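Local coordinates for NOL1/NOP2/sun family protein (Enterococcus faecium, PDB 3M4X) that probably methylates cytosine bases of ribosomal RNA, using a methyltransferase domain joined to a PUA-like RNA-binding domain, at residues 367-375 with 384-392; 407-415 with 447-455. All blocks are in the same frame, centred on the assembly; numbering follows the deposited sequence.

Contact 1 (367-375 with 384-392); sequences VVRTGLHLG and PSYALALAT
Leu372, Leu374 and Ala387 bury the most surface where the strand 372-375 meets the short helix 386-390. Leu372, with CG anti to its own N (chi1 -179°), extends along the helix flank: CD1 rests 3.9 Å from Ala391 CB and also reaches Ala387, one turn earlier, while CD2 meets CD1 of Leu388, whose side chain it crosses at about a right angle. The same Leu388 CD1 touches CD2 of Leu374, although Leu374 CB points away from the helix and its side chain also packs on strand 351-355. Ala387 turns its methyl into the strand, with CB 3.5 Å from His373 O and 3.8 Å from Arg369 NH2, where it lies at the edge of the guanidinium near its plane; that group is held by Glu151 in a salt bridge and by Ser147.

Ser385 supplies the polar half. As N-cap of the helix it accepts Leu388 N at OG (3.1 Å, 158° at the hydrogen), which chi1 of 66° turns back toward the first helical turn. The same hydroxyl is directed at His373 O, but the pair is implausibly short in the model, so its length is doubtful. Ser385 CB lies over one face of the His373 imidazole, 3.9 Å from the centroid, in a CH-pi contact. Ser385 N donates to Leu374 O (2.9 Å), reaching it from above the carbonyl plane rather than on a lone pair. Beside it, side-chain-less Gly375 lets Pro384 come within 4.1 Å, CA to CA, in an antiparallel non-hydrogen-bonded pair. The arrangement is a beta-hairpin of strands 372-378 and 381-384 running straight into an N-capped helix that folds back against the first strand of the hairpin.

Contact 2 (407-415 with 447-455); sequences EWQSYTAGE and NFFPKGLRF
Tyr411 O is gripped by two donors: Gly414 N, just past the last helical residue, and Asn447 ND2, which crosses the contact at 2.8 Å. This second hydrogen bond lies in the carbonyl plane, on a lone pair, and almost in the plane of the Asn447 amide. ND2 also makes a weak bond to Glu415 O, so one amide nitrogen bridges both sides of the Schellman turn at Gly414. At its other end, Asn447 OD1 takes Phe449 N, closing an Asx turn, and Arg454 NH2, from opposite faces of its plane.

Arg454, extended from CG to NE, runs past the glycine, with NE 3.3 Å from Gly414 CA, which lies over one face of the guanidinium. Thr412 O accepts Phe455 N at 3.0 Å, the donor tilted 31° from the carbonyl plane, and has Arg454 CA beside it.

Phe449 wedges between two helix side chains. Its CB sits over the Tyr411 ring, 3.8 Å from the centroid, while its own ring receives Thr412 CG2 over one face, 4.0 Å from the centroid; the two aromatic planes meet at 58°. Tyr411 OH finds its polar partner in Phe437 O. Thr412 CB lies over the Phe455 ring, which touches Trp408 at CH2.

Carbonyls of the last helical turn are thus met by donors from 447-455. The partial negative charge at the helix C-terminus would probably favour the nearby Arg454 guanidinium, and the aromatic packing holds the C-terminal loop against helix 405-413 within the PUA-like domain.

How the contacts relate
Contact 1 is largely buried and joins the four-stranded antiparallel sheet to the helix that follows its last strand; contact 2 lies farther from the centre of the chain, is only partly buried, and joins helix 405-413 to the C-terminal loop of the PUA-like domain. Polar chemistry falls at the start of one helix and the end of another: a serine caps the first in contact 1, whereas an asparagine serves carbonyls at the second in contact 2. Aliphatic side chains dominate contact 1, aromatic ones contact 2. Their centres are about 18 Å apart, yet they touch: the Tyr386 ring packs against Phe449, Pro450 and Leu453, joining the two C-terminal regions.

Contact 1 (367-375 with 384-392)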
ATOM      1  N   VAL A 367     -13.234  -9.812   5.173  1.00 49.75           N
ATOM      2  CA  VAL A 367     -12.317  -9.718   4.052  1.00 50.25           C
ATOM      3  C   VAL A 367     -12.961  -8.972   2.894  1.00 56.48           C
ATOM      4  O   VAL A 367     -13.929  -9.450   2.300  1.00 56.59           O
ATOM      5  CB  VAL A 367     -11.879 -11.099   3.574  1.00 49.83           C
ATOM      6  CG1 VAL A 367     -11.149 -10.983   2.262  1.00 54.61           C
ATOM      7  CG2 VAL A 367     -11.004 -11.762   4.617  1.00 48.16           C
ATOM      8  N   VAL A 368     -12.410  -7.795   2.595  1.00 54.06           N
ATOM      9  CA  VAL A 368     -12.885  -6.920   1.530  1.00 47.92           C
ATOM     10  C   VAL A 368     -12.345  -7.364   0.172  1.00 46.26           C
ATOM     11  O   VAL A 368     -12.956  -7.129  -0.877  1.00 47.90           O
ATOM     12  CB  VAL A 368     -12.436  -5.475   1.800  1.00 45.70           C
ATOM     13  CG1 VAL A 368     -13.044  -4.524   0.794  1.00 40.32           C
ATOM     14  CG2 VAL A 368     -12.824  -5.075   3.222  1.00 45.70           C
ATOM     15  N   ARG A 369     -11.194  -8.020   0.196  1.00 38.74           N
ATOM     16  CA  ARG A 369     -10.561  -8.457  -1.033  1.00 40.09           C
ATOM     17  C   ARG A 369      -9.781  -9.736  -0.781  1.00 38.68           C
ATOM     18  O   ARG A 369      -8.922  -9.777   0.095  1.00 41.87           O
ATOM     19  CB  ARG A 369      -9.649  -7.350  -1.568  1.00 41.55           C
ATOM     20  CG  ARG A 369      -9.041  -7.644  -2.920  1.00 35.59           C
ATOM     21  CD  ARG A 369      -8.775  -6.356  -3.692  1.00 25.61           C
ATOM     22  NE  ARG A 369      -9.199  -6.557  -5.058  1.00 44.77           N
ATOM     23  CZ  ARG A 369     -10.170  -5.884  -5.650  1.00 42.17           C
ATOM     24  NH1 ARG A 369     -10.794  -4.907  -5.011  1.00 31.53           N
ATOM     25  NH2 ARG A 369     -10.480  -6.176  -6.900  1.00 45.32           N
ATOM     26  N   THR A 370     -10.082 -10.781  -1.550  1.00 37.80           N
ATOM     27  CA  THR A 370      -9.495 -12.097  -1.310  1.00 36.08           C
ATOM     28  C   THR A 370      -8.618 -12.558  -2.464  1.00 39.44           C
ATOM     29  O   THR A 370      -9.005 -13.437  -3.233  1.00 35.56           O
ATOM     30  CB  THR A 370     -10.605 -13.150  -1.065  1.00 44.59           C
ATOM     31  OG1 THR A 370     -11.424 -12.737   0.033  1.00 41.83           O
ATOM     32  CG2 THR A 370     -10.005 -14.495  -0.742  1.00 50.69           C
ATOM     33  N   GLY A 371      -7.433 -11.969  -2.592  1.00 45.44           N
ATOM     34  CA  GLY A 371      -6.534 -12.335  -3.675  1.00 41.42           C
ATOM     35  C   GLY A 371      -6.866 -11.629  -4.983  1.00 40.07           C
ATOM     36  O   GLY A 371      -7.173 -10.436  -5.004  1.00 35.10           O
ATOM     37  N   LEU A 372      -6.802 -12.362  -6.087  1.00 38.39           N
ATOM     38  CA  LEU A 372      -7.080 -11.761  -7.380  1.00 33.73           C
ATOM     39  C   LEU A 372      -8.505 -12.053  -7.805  1.00 34.75           C
ATOM     40  O   LEU A 372      -8.904 -13.212  -7.952  1.00 33.62           O
ATOM     41  CB  LEU A 372      -6.089 -12.240  -8.449  1.00 32.41           C
ATOM     42  CG  LEU A 372      -6.288 -11.627  -9.851  1.00 33.29           C
ATOM     43  CD1 LEU A 372      -6.029 -10.110  -9.843  1.00 29.96           C
ATOM     44  CD2 LEU A 372      -5.426 -12.330 -10.918  1.00 33.12           C
ATOM     45  N   HIS A 373      -9.271 -10.987  -7.993  1.00 33.62           N
ATOM     46  CA  HIS A 373     -10.617 -11.086  -8.532  1.00 31.93           C
ATOM     47  C   HIS A 373     -10.545 -11.356 -10.041  1.00 37.01           C
ATOM     48  O   HIS A 373     -10.144 -10.486 -10.814  1.00 35.90           O
ATOM     49  CB  HIS A 373     -11.362  -9.779  -8.259  1.00 32.05           C
ATOM     50  CG  HIS A 373     -12.748  -9.748  -8.807  1.00 33.97           C
ATOM     51  ND1 HIS A 373     -13.534 -10.876  -8.909  1.00 40.74           N
ATOM     52  CD2 HIS A 373     -13.498  -8.725  -9.279  1.00 34.20           C
ATOM     53  CE1 HIS A 373     -14.705 -10.550  -9.424  1.00 41.22           C
ATOM     54  NE2 HIS A 373     -14.707  -9.248  -9.657  1.00 42.71           N
ATOM     55  N   LEU A 374     -10.932 -12.560 -10.459  1.00 39.93           N
ATOM     56  CA  LEU A 374     -10.779 -12.971 -11.855  1.00 36.49           C
ATOM     57  C   LEU A 374     -11.943 -12.521 -12.738  1.00 39.13           C
ATOM     58  O   LEU A 374     -11.749 -12.176 -13.907  1.00 30.40           O
ATOM     59  CB  LEU A 374     -10.607 -14.489 -11.953  1.00 37.98           C
ATOM     60  CG  LEU A 374      -9.318 -15.057 -11.347  1.00 39.84           C
ATOM     61  CD1 LEU A 374      -9.350 -16.568 -11.326  1.00 39.44           C
ATOM     62  CD2 LEU A 374      -8.088 -14.567 -12.092  1.00 35.43           C
ATOM     63  N   GLY A 375     -13.149 -12.536 -12.176  1.00 38.89           N
ATOM     64  CA  GLY A 375     -14.335 -12.110 -12.894  1.00 40.06           C
ATOM     65  C   GLY A 375     -15.619 -12.561 -12.214  1.00 44.31           C
ATOM     66  O   GLY A 375     -15.588 -13.111 -11.108  1.00 37.39           O
ATOM     67  N   PRO A 384     -14.769 -11.460 -17.356  1.00 40.15           N
ATOM     68  CA  PRO A 384     -13.457 -11.179 -16.773  1.00 36.85           C
ATOM     69  C   PRO A 384     -13.514  -9.830 -16.051  1.00 37.98           C
ATOM     70  O   PRO A 384     -14.335  -8.973 -16.400  1.00 33.10           O
ATOM     71  CB  PRO A 384     -12.535 -11.070 -17.999  1.00 37.98           C
ATOM     72  CG  PRO A 384     -13.383 -11.414 -19.190  1.00 42.03           C
ATOM     73  CD  PRO A 384     -14.797 -11.229 -18.808  1.00 37.79           C
ATOM     74  N   SER A 385     -12.639  -9.635 -15.071  1.00 33.65           N
ATOM     75  CA  SER A 385     -12.712  -8.446 -14.227  1.00 38.51           C
ATOM     76  C   SER A 385     -11.695  -7.367 -14.581  1.00 38.71           C
ATOM     77  O   SER A 385     -10.686  -7.614 -15.249  1.00 31.30           O
ATOM     78  CB  SER A 385     -12.479  -8.836 -12.777  1.00 36.79           C
ATOM     79  OG  SER A 385     -11.146  -9.292 -12.643  1.00 36.86           O
ATOM     80  N   TYR A 386     -11.981  -6.167 -14.086  1.00 40.18           N
ATOM     81  CA  TYR A 386     -11.074  -5.037 -14.129  1.00 29.65           C
ATOM     82  C   TYR A 386      -9.770  -5.412 -13.437  1.00 29.72           C
ATOM     83  O   TYR A 386      -8.684  -5.117 -13.935  1.00 35.97           O
ATOM     84  CB  TYR A 386     -11.743  -3.870 -13.420  1.00 32.98           C
ATOM     85  CG  TYR A 386     -11.036  -2.531 -13.520  1.00 42.16           C
ATOM     86  CD1 TYR A 386     -10.781  -1.947 -14.750  1.00 44.18           C
ATOM     87  CD2 TYR A 386     -10.684  -1.826 -12.380  1.00 41.69           C
ATOM     88  CE1 TYR A 386     -10.164  -0.717 -14.845  1.00 43.14           C
ATOM     89  CE2 TYR A 386     -10.070  -0.589 -12.467  1.00 45.55           C
ATOM     90  CZ  TYR A 386      -9.812  -0.040 -13.704  1.00 43.24           C
ATOM     91  OH  TYR A 386      -9.199   1.191 -13.805  1.00 40.98           O
ATOM     92  N   ALA A 387      -9.873  -6.091 -12.299  1.00 28.70           N
ATOM     93  CA  ALA A 387      -8.688  -6.477 -11.538  1.00 28.54           C
ATOM     94  C   ALA A 387      -7.739  -7.311 -12.390  1.00 34.36           C
ATOM     95  O   ALA A 387      -6.522  -7.087 -12.389  1.00 31.03           O
ATOM     96  CB  ALA A 387      -9.080  -7.231 -10.258  1.00 24.31           C
ATOM     97  N   LEU A 388      -8.295  -8.287 -13.105  1.00 34.02           N
ATOM     98  CA  LEU A 388      -7.497  -9.195 -13.916  1.00 29.87           C
ATOM     99  C   LEU A 388      -6.791  -8.422 -15.033  1.00 28.81           C
ATOM    100  O   LEU A 388      -5.584  -8.579 -15.254  1.00 27.00           O
ATOM    101  CB  LEU A 388      -8.385 -10.315 -14.489  1.00 36.00           C
ATOM    102  CG  LEU A 388      -7.731 -11.279 -15.482  1.00 34.89           C
ATOM    103  CD1 LEU A 388      -6.456 -11.857 -14.926  1.00 36.69           C
ATOM    104  CD2 LEU A 388      -8.689 -12.388 -15.865  1.00 33.40           C
ATOM    105  N   ALA A 389      -7.545  -7.574 -15.725  1.00 25.27           N
ATOM    106  CA  ALA A 389      -6.958  -6.681 -16.719  1.00 30.82           C
ATOM    107  C   ALA A 389      -5.735  -5.942 -16.169  1.00 31.45           C
ATOM    108  O   ALA A 389      -4.671  -5.950 -16.787  1.00 29.68           O
ATOM    109  CB  ALA A 389      -8.002  -5.677 -17.232  1.00 30.35           C
ATOM    110  N   LEU A 390      -5.896  -5.319 -15.006  1.00 28.52           N
ATOM    111  CA  LEU A 390      -4.841  -4.499 -14.398  1.00 29.85           C
ATOM    112  C   LEU A 390      -3.715  -5.282 -13.710  1.00 28.47           C
ATOM    113  O   LEU A 390      -2.715  -4.695 -13.303  1.00 26.25           O
ATOM    114  CB  LEU A 390      -5.447  -3.480 -13.429  1.00 27.49           C
ATOM    115  CG  LEU A 390      -5.824  -2.159 -14.122  1.00 36.11           C
ATOM    116  CD1 LEU A 390      -6.825  -2.380 -15.256  1.00 33.99           C
ATOM    117  CD2 LEU A 390      -6.358  -1.144 -13.132  1.00 37.32           C
ATOM    118  N   ALA A 391      -3.864  -6.604 -13.608  1.00 29.26           N
ATOM    119  CA  ALA A 391      -2.790  -7.473 -13.095  1.00 27.20           C
ATOM    120  C   ALA A 391      -2.064  -8.206 -14.214  1.00 35.36           C
ATOM    121  O   ALA A 391      -1.240  -9.085 -13.959  1.00 37.08           O
ATOM    122  CB  ALA A 391      -3.346  -8.478 -12.104  1.00 22.05           C
ATOM    123  N   THR A 392      -2.365  -7.852 -15.458  1.00 36.98           N
ATOM    124  CA  THR A 392      -1.726  -8.515 -16.587  1.00 40.54           C
ATOM    125  C   THR A 392      -0.286  -8.063 -16.652  1.00 42.48           C
ATOM    126  O   THR A 392      -0.016  -6.869 -16.603  1.00 43.93           O
ATOM    127  CB  THR A 392      -2.388  -8.145 -17.933  1.00 40.22           C
ATOM    128  OG1 THR A 392      -3.777  -8.473 -17.895  1.00 43.22           O
ATOM    129  CG2 THR A 392      -1.726  -8.905 -19.076  1.00 37.23           C
TER

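Contact 2 (407-415 with 447-455)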
ATOM      1  N   GLU A 407      -9.811   7.090 -27.676  1.00 42.92           N
ATOM      2  CA  GLU A 407     -10.564   5.900 -27.316  1.00 42.23           C
ATOM      3  C   GLU A 407     -10.466   5.622 -25.812  1.00 38.55           C
ATOM      4  O   GLU A 407     -11.451   5.229 -25.172  1.00 36.87           O
ATOM      5  CB  GLU A 407     -10.121   4.697 -28.158  1.00 43.51           C
ATOM      6  CG  GLU A 407     -10.749   4.695 -29.541  1.00 43.82           C
ATOM      7  CD  GLU A 407     -10.038   3.791 -30.526  1.00 44.07           C
ATOM      8  OE1 GLU A 407      -8.985   3.223 -30.170  1.00 41.39           O
ATOM      9  OE2 GLU A 407     -10.536   3.654 -31.667  1.00 44.62           O
ATOM     10  N   TRP A 408      -9.292   5.853 -25.238  1.00 36.67           N
ATOM     11  CA  TRP A 408      -9.169   5.782 -23.782  1.00 35.86           C
ATOM     12  C   TRP A 408     -10.170   6.731 -23.102  1.00 40.00           C
ATOM     13  O   TRP A 408     -10.892   6.334 -22.178  1.00 37.58           O
ATOM     14  CB  TRP A 408      -7.730   6.049 -23.309  1.00 35.83           C
ATOM     15  CG  TRP A 408      -7.621   6.056 -21.800  1.00 36.24           C
ATOM     16  CD1 TRP A 408      -7.442   4.974 -20.982  1.00 34.15           C
ATOM     17  CD2 TRP A 408      -7.732   7.197 -20.937  1.00 35.25           C
ATOM     18  NE1 TRP A 408      -7.425   5.377 -19.661  1.00 37.38           N
ATOM     19  CE2 TRP A 408      -7.595   6.734 -19.609  1.00 37.65           C
ATOM     20  CE3 TRP A 408      -7.916   8.566 -21.159  1.00 41.27           C
ATOM     21  CZ2 TRP A 408      -7.644   7.591 -18.509  1.00 40.13           C
ATOM     22  CZ3 TRP A 408      -7.969   9.417 -20.058  1.00 42.32           C
ATOM     23  CH2 TRP A 408      -7.830   8.921 -18.752  1.00 39.55           C
ATOM     24  N   GLN A 409     -10.220   7.980 -23.567  1.00 41.36           N
ATOM     25  CA  GLN A 409     -11.198   8.944 -23.058  1.00 45.36           C
ATOM     26  C   GLN A 409     -12.624   8.387 -23.090  1.00 47.40           C
ATOM     27  O   GLN A 409     -13.325   8.404 -22.078  1.00 46.87           O
ATOM     28  CB  GLN A 409     -11.149  10.246 -23.865  1.00 54.56           C
ATOM     29  CG  GLN A 409     -10.581  11.436 -23.119  1.00 66.88           C
ATOM     30  CD  GLN A 409      -9.200  11.834 -23.617  1.00 78.72           C
ATOM     31  OE1 GLN A 409      -8.759  11.391 -24.676  1.00 78.59           O
ATOM     32  NE2 GLN A 409      -8.514  12.678 -22.851  1.00 82.20           N
ATOM     33  N   SER A 410     -13.045   7.900 -24.259  1.00 44.63           N
ATOM     34  CA  SER A 410     -14.387   7.342 -24.438  1.00 45.58           C
ATOM     35  C   SER A 410     -14.613   6.153 -23.525  1.00 44.95           C
ATOM     36  O   SER A 410     -15.677   6.007 -22.923  1.00 46.05           O
ATOM     37  CB  SER A 410     -14.593   6.901 -25.886  1.00 50.74           C
ATOM     38  OG  SER A 410     -14.192   7.918 -26.783  1.00 54.98           O
ATOM     39  N   TYR A 411     -13.595   5.306 -23.426  1.00 45.48           N
ATOM     40  CA  TYR A 411     -13.666   4.114 -22.592  1.00 45.33           C
ATOM     41  C   TYR A 411     -13.878   4.450 -21.112  1.00 43.19           C
ATOM     42  O   TYR A 411     -14.795   3.925 -20.478  1.00 39.72           O
ATOM     43  CB  TYR A 411     -12.421   3.240 -22.794  1.00 43.64           C
ATOM     44  CG  TYR A 411     -12.415   1.982 -21.948  1.00 45.10           C
ATOM     45  CD1 TYR A 411     -13.266   0.923 -22.236  1.00 37.88           C
ATOM     46  CD2 TYR A 411     -11.553   1.856 -20.855  1.00 34.50           C
ATOM     47  CE1 TYR A 411     -13.262  -0.225 -21.458  1.00 37.01           C
ATOM     48  CE2 TYR A 411     -11.541   0.720 -20.082  1.00 32.01           C
ATOM     49  CZ  TYR A 411     -12.392  -0.319 -20.381  1.00 39.62           C
ATOM     50  OH  TYR A 411     -12.376  -1.459 -19.597  1.00 41.91           O
ATOM     51  N   THR A 412     -13.046   5.329 -20.559  1.00 45.56           N
ATOM     52  CA  THR A 412     -13.197   5.707 -19.150  1.00 46.43           C
ATOM     53  C   THR A 412     -14.461   6.534 -18.885  1.00 45.40           C
ATOM     54  O   THR A 412     -14.935   6.609 -17.753  1.00 48.53           O
ATOM     55  CB  THR A 412     -11.964   6.437 -18.604  1.00 42.61           C
ATOM     56  OG1 THR A 412     -11.612   7.497 -19.498  1.00 45.04           O
ATOM     57  CG2 THR A 412     -10.798   5.469 -18.486  1.00 40.08           C
ATOM     58  N   ALA A 413     -15.007   7.141 -19.932  1.00 43.42           N
ATOM     59  CA  ALA A 413     -16.319   7.786 -19.852  1.00 49.72           C
ATOM     60  C   ALA A 413     -17.439   6.748 -19.825  1.00 56.26           C
ATOM     61  O   ALA A 413     -18.559   7.041 -19.402  1.00 58.78           O
ATOM     62  CB  ALA A 413     -16.516   8.744 -21.020  1.00 48.23           C
ATOM     63  N   GLY A 414     -17.136   5.541 -20.291  1.00 53.27           N
ATOM     64  CA  GLY A 414     -18.096   4.455 -20.260  1.00 50.84           C
ATOM     65  C   GLY A 414     -18.718   4.195 -21.619  1.00 51.36           C
ATOM     66  O   GLY A 414     -19.643   3.401 -21.744  1.00 52.97           O
ATOM     67  N   GLU A 415     -18.201   4.860 -22.642  1.00 52.55           N
ATOM     68  CA  GLU A 415     -18.771   4.750 -23.974  1.00 55.46           C
ATOM     69  C   GLU A 415     -18.131   3.657 -24.822  1.00 60.36           C
ATOM     70  O   GLU A 415     -16.946   3.336 -24.678  1.00 58.34           O
ATOM     71  CB  GLU A 415     -18.689   6.093 -24.693  1.00 63.58           C
ATOM     72  CG  GLU A 415     -19.607   7.148 -24.086  1.00 76.29           C
ATOM     73  CD  GLU A 415     -19.329   8.537 -24.618  1.00 85.31           C
ATOM     74  OE1 GLU A 415     -18.140   8.853 -24.843  1.00 85.02           O
ATOM     75  OE2 GLU A 415     -20.296   9.313 -24.807  1.00 90.74           O
ATOM     76  N   ASN A 447     -18.373  -1.826 -23.472  1.00 45.72           N
ATOM     77  CA  ASN A 447     -17.640  -1.204 -22.382  1.00 43.83           C
ATOM     78  C   ASN A 447     -17.697  -1.928 -21.045  1.00 42.22           C
ATOM     79  O   ASN A 447     -18.773  -2.130 -20.477  1.00 40.02           O
ATOM     80  CB  ASN A 447     -18.087   0.246 -22.203  1.00 42.74           C
ATOM     81  CG  ASN A 447     -17.264   0.966 -21.167  1.00 40.62           C
ATOM     82  OD1 ASN A 447     -17.304   0.627 -19.989  1.00 45.92           O
ATOM     83  ND2 ASN A 447     -16.487   1.942 -21.603  1.00 35.83           N
ATOM     84  N   PHE A 448     -16.526  -2.303 -20.540  1.00 36.53           N
ATOM     85  CA  PHE A 448     -16.445  -2.919 -19.226  1.00 43.35           C
ATOM     86  C   PHE A 448     -15.533  -2.188 -18.250  1.00 42.21           C
ATOM     87  O   PHE A 448     -14.965  -2.786 -17.327  1.00 40.30           O
ATOM     88  CB  PHE A 448     -16.127  -4.406 -19.348  1.00 45.07           C
ATOM     89  CG  PHE A 448     -17.293  -5.191 -19.845  1.00 47.90           C
ATOM     90  CD1 PHE A 448     -17.535  -5.308 -21.199  1.00 41.97           C
ATOM     91  CD2 PHE A 448     -18.200  -5.737 -18.959  1.00 47.51           C
ATOM     92  CE1 PHE A 448     -18.631  -5.989 -21.660  1.00 45.15           C
ATOM     93  CE2 PHE A 448     -19.305  -6.425 -19.419  1.00 44.30           C
ATOM     94  CZ  PHE A 448     -19.518  -6.550 -20.771  1.00 44.85           C
ATOM     95  N   PHE A 449     -15.412  -0.880 -18.451  1.00 43.86           N
ATOM     96  CA  PHE A 449     -14.822  -0.040 -17.423  1.00 43.34           C
ATOM     97  C   PHE A 449     -15.837   0.060 -16.293  1.00 42.72           C
ATOM     98  O   PHE A 449     -16.989   0.439 -16.526  1.00 47.41           O
ATOM     99  CB  PHE A 449     -14.467   1.343 -17.961  1.00 42.52           C
ATOM    100  CG  PHE A 449     -13.617   2.152 -17.013  1.00 44.35           C
ATOM    101  CD1 PHE A 449     -12.354   1.710 -16.651  1.00 41.05           C
ATOM    102  CD2 PHE A 449     -14.083   3.341 -16.475  1.00 46.24           C
ATOM    103  CE1 PHE A 449     -11.571   2.438 -15.782  1.00 42.10           C
ATOM    104  CE2 PHE A 449     -13.303   4.076 -15.601  1.00 43.04           C
ATOM    105  CZ  PHE A 449     -12.046   3.630 -15.259  1.00 45.57           C
ATOM    106  N   PRO A 450     -15.428  -0.310 -15.069  1.00 38.42           N
ATOM    107  CA  PRO A 450     -16.358  -0.333 -13.934  1.00 49.05           C
ATOM    108  C   PRO A 450     -17.176   0.954 -13.837  1.00 56.58           C
ATOM    109  O   PRO A 450     -16.611   2.050 -13.908  1.00 52.88           O
ATOM    110  CB  PRO A 450     -15.427  -0.513 -12.728  1.00 43.57           C
ATOM    111  CG  PRO A 450     -14.293  -1.324 -13.292  1.00 38.83           C
ATOM    112  CD  PRO A 450     -14.093  -0.812 -14.698  1.00 37.73           C
ATOM    113  N   LYS A 451     -18.493   0.803 -13.699  1.00 61.27           N
ATOM    114  CA  LYS A 451     -19.421   1.933 -13.711  1.00 65.31           C
ATOM    115  C   LYS A 451     -19.063   2.962 -12.645  1.00 62.27           C
ATOM    116  O   LYS A 451     -19.215   4.164 -12.856  1.00 61.19           O
ATOM    117  CB  LYS A 451     -20.858   1.447 -13.504  1.00 71.57           C
ATOM    118  CG  LYS A 451     -21.313   0.404 -14.516  1.00 79.46           C
ATOM    119  CD  LYS A 451     -22.709  -0.128 -14.208  1.00 86.20           C
ATOM    120  CE  LYS A 451     -23.132  -1.170 -15.237  1.00 92.61           C
ATOM    121  NZ  LYS A 451     -24.481  -1.745 -14.962  1.00 97.23           N
ATOM    122  N   GLY A 452     -18.574   2.484 -11.506  1.00 64.35           N
ATOM    123  CA  GLY A 452     -18.243   3.355 -10.393  1.00 65.63           C
ATOM    124  C   GLY A 452     -17.011   4.212 -10.620  1.00 64.39           C
ATOM    125  O   GLY A 452     -16.676   5.049  -9.783  1.00 64.04           O
ATOM    126  N   LEU A 453     -16.339   4.022 -11.754  1.00 59.03           N
ATOM    127  CA  LEU A 453     -15.104   4.755 -12.027  1.00 54.00           C
ATOM    128  C   LEU A 453     -15.191   5.733 -13.199  1.00 56.52           C
ATOM    129  O   LEU A 453     -14.259   6.503 -13.426  1.00 57.33           O
ATOM    130  CB  LEU A 453     -13.951   3.775 -12.267  1.00 50.99           C
ATOM    131  CG  LEU A 453     -13.546   2.873 -11.102  1.00 49.35           C
ATOM    132  CD1 LEU A 453     -12.502   1.844 -11.531  1.00 42.37           C
ATOM    133  CD2 LEU A 453     -13.037   3.711  -9.923  1.00 48.56           C
ATOM    134  N   ARG A 454     -16.298   5.709 -13.939  1.00 56.79           N
ATOM    135  CA  ARG A 454     -16.421   6.505 -15.162  1.00 62.53           C
ATOM    136  C   ARG A 454     -16.367   8.020 -14.928  1.00 69.60           C
ATOM    137  O   ARG A 454     -16.707   8.486 -13.841  1.00 71.53           O
ATOM    138  CB  ARG A 454     -17.694   6.104 -15.910  1.00 67.75           C
ATOM    139  CG  ARG A 454     -17.647   4.664 -16.406  1.00 68.83           C
ATOM    140  CD  ARG A 454     -19.006   4.147 -16.841  1.00 73.28           C
ATOM    141  NE  ARG A 454     -18.906   2.855 -17.521  1.00 72.33           N
ATOM    142  CZ  ARG A 454     -19.951   2.133 -17.916  1.00 76.42           C
ATOM    143  NH1 ARG A 454     -21.185   2.573 -17.691  1.00 74.57           N
ATOM    144  NH2 ARG A 454     -19.765   0.969 -18.534  1.00 75.53           N
ATOM    145  N   PHE A 455     -15.913   8.777 -15.935  1.00 75.11           N
ATOM    146  CA  PHE A 455     -15.895  10.248 -15.849  1.00 82.49           C
ATOM    147  C   PHE A 455     -16.970  10.869 -16.741  1.00 84.13           C
ATOM    148  O   PHE A 455     -16.744  11.916 -17.359  1.00 81.45           O
ATOM    149  CB  PHE A 455     -14.538  10.868 -16.236  1.00 82.95           C
ATOM    150  CG  PHE A 455     -13.332  10.094 -15.770  1.00 77.76           C
ATOM    151  CD1 PHE A 455     -13.420   9.172 -14.744  1.00 76.26           C
ATOM    152  CD2 PHE A 455     -12.100  10.306 -16.371  1.00 71.81           C
ATOM    153  CE1 PHE A 455     -12.302   8.462 -14.339  1.00 76.29           C
ATOM    154  CE2 PHE A 455     -10.983   9.602 -15.973  1.00 68.95           C
ATOM    155  CZ  PHE A 455     -11.080   8.679 -14.955  1.00 71.97           C
TER